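Local coordinates for UPF0201 protein MJ1564 (Methanocaldococcus jannaschii DSM 2661, PDB 2PZZ) that is of unknown function but belongs to an archaeal family that structurally resembles RNA-binding proteins, although an RNA-binding role is considered unlikely, at residues E56-Q61 against D122-T127. Numbering follows the deposited sequence.
Sequences ELLRSQ and DIAPRT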
# COMPACT_ATOMS: atom_id res chain seq x y z
N GLU A 56 4.03 15.88 18.57
CA GLU A 56 4.04 15.02 19.74
C GLU A 56 4.62 13.66 19.39
O GLU A 56 5.50 13.15 20.08
CB GLU A 56 2.62 14.80 20.26
CG GLU A 56 1.98 15.97 20.95
CD GLU A 56 0.50 15.75 21.16
OE1 GLU A 56 0.10 14.58 21.41
OE2 GLU A 56 -0.27 16.73 21.09
N LEU A 57 4.14 13.08 18.29
CA LEU A 57 4.60 11.76 17.88
C LEU A 57 6.08 11.71 17.55
O LEU A 57 6.75 10.73 17.87
CB LEU A 57 3.76 11.26 16.70
CG LEU A 57 2.26 11.13 17.00
CD1 LEU A 57 1.52 10.76 15.75
CD2 LEU A 57 2.04 10.08 18.10
N LEU A 58 6.60 12.76 16.91
CA LEU A 58 8.03 12.77 16.59
C LEU A 58 8.82 12.75 17.91
O LEU A 58 9.83 12.05 18.03
CB LEU A 58 8.40 14.01 15.77
CG LEU A 58 7.69 14.24 14.42
CD1 LEU A 58 8.14 15.56 13.82
CD2 LEU A 58 7.97 13.12 13.46
N ARG A 59 8.37 13.50 18.90
CA ARG A 59 9.07 13.53 20.19
C ARG A 59 8.89 12.18 20.89
O ARG A 59 9.87 11.56 21.30
CB ARG A 59 8.55 14.70 21.04
CG ARG A 59 8.99 16.04 20.46
CD ARG A 59 8.13 17.21 20.89
NE ARG A 59 8.65 18.46 20.34
CZ ARG A 59 8.64 18.77 19.04
NH1 ARG A 59 8.13 17.93 18.15
NH2 ARG A 59 9.14 19.93 18.64
N SER A 60 7.64 11.73 21.00
CA SER A 60 7.33 10.44 21.62
C SER A 60 8.13 9.26 21.05
O SER A 60 8.67 8.45 21.80
CB SER A 60 5.84 10.11 21.47
OG SER A 60 5.05 10.99 22.24
N GLN A 61 8.18 9.16 19.73
CA GLN A 61 8.90 8.07 19.08
C GLN A 61 10.39 8.36 19.06
O GLN A 61 11.20 7.53 18.64
CB GLN A 61 8.40 7.87 17.65
CG GLN A 61 6.90 7.73 17.51
CD GLN A 61 6.47 7.54 16.07
OE1 GLN A 61 5.29 7.63 15.74
NE2 GLN A 61 7.44 7.29 15.20
N ASP A 122 10.86 24.24 14.45
CA ASP A 122 9.82 24.17 15.46
C ASP A 122 9.21 22.77 15.53
O ASP A 122 8.92 22.26 16.62
CB ASP A 122 8.75 25.20 15.14
CG ASP A 122 7.67 25.27 16.18
OD1 ASP A 122 6.82 24.37 16.22
OD2 ASP A 122 7.68 26.24 16.98
N ILE A 123 9.03 22.14 14.37
CA ILE A 123 8.44 20.81 14.30
C ILE A 123 9.44 19.72 14.69
O ILE A 123 9.14 18.88 15.54
CB ILE A 123 7.91 20.51 12.88
CG1 ILE A 123 6.74 21.45 12.57
CG2 ILE A 123 7.45 19.05 12.78
CD1 ILE A 123 6.16 21.27 11.16
N ALA A 124 10.62 19.76 14.07
CA ALA A 124 11.67 18.78 14.33
C ALA A 124 12.98 19.49 14.68
O ALA A 124 13.85 19.68 13.82
CB ALA A 124 11.86 17.88 13.09
N PRO A 125 13.12 19.89 15.95
CA PRO A 125 14.31 20.58 16.46
C PRO A 125 15.51 19.65 16.56
O PRO A 125 15.35 18.46 16.84
CB PRO A 125 13.88 21.03 17.86
CG PRO A 125 12.39 21.02 17.81
CD PRO A 125 12.09 19.81 17.00
N ARG A 126 16.70 20.20 16.34
CA ARG A 126 17.92 19.41 16.44
C ARG A 126 18.02 18.88 17.87
O ARG A 126 17.29 19.33 18.76
CB ARG A 126 19.15 20.26 16.13
CG ARG A 126 19.21 20.74 14.70
CD ARG A 126 20.58 21.29 14.35
NE ARG A 126 20.71 21.53 12.91
CZ ARG A 126 20.46 20.62 11.97
NH1 ARG A 126 20.08 19.39 12.30
NH2 ARG A 126 20.60 20.93 10.69
N THR A 127 18.91 17.91 18.09
CA THR A 127 19.12 17.35 19.42
C THR A 127 20.58 16.96 19.65
O THR A 127 21.38 16.91 18.71
CB THR A 127 18.25 16.08 19.68
OG1 THR A 127 18.69 15.02 18.82
CG2 THR A 127 16.78 16.37 19.42
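Helix 52-60 packs against the C-terminal end of helix 116-123, with Arg59 donating to its last carbonyls; both are helices of this alpha+beta fold, built on an antiparallel sheet. Leu58 supplies the apolar half: its CG lies anti to the carbonyl carbon, and CD1 reaches CG2 of Ile123 at 3.7 Å, the two side chains crossing obliquely. Leu58 CD1 also lies 4.4 Å from CB of Ala124, the first residue to leave helical geometry, while Leu64 and Ala67 of helix 64-73 also pack on Leu58. One residue on, Arg59 runs extended from CG to NE and presents its guanidinium edge to the carbonyls of the helix end, where the helix dipole would probably favour its positive charge. Arg59 NH1 donates to the backbone O of Ile123 at 3.0 Å, with the oxygen near the guanidinium plane, and also bonds to O of Lys55, whose own NZ forms a salt bridge with OD1 of Asp122. An alanine here would take the arginine donors from the Ile123 and Asp122 carbonyls and would probably loosen the link between the two helices. Arg59 NH2 bonds weakly to the backbone O atoms of Ile123 and Asp122, and CD of Pro125 lies 3.4 Å from Arg59 NH2.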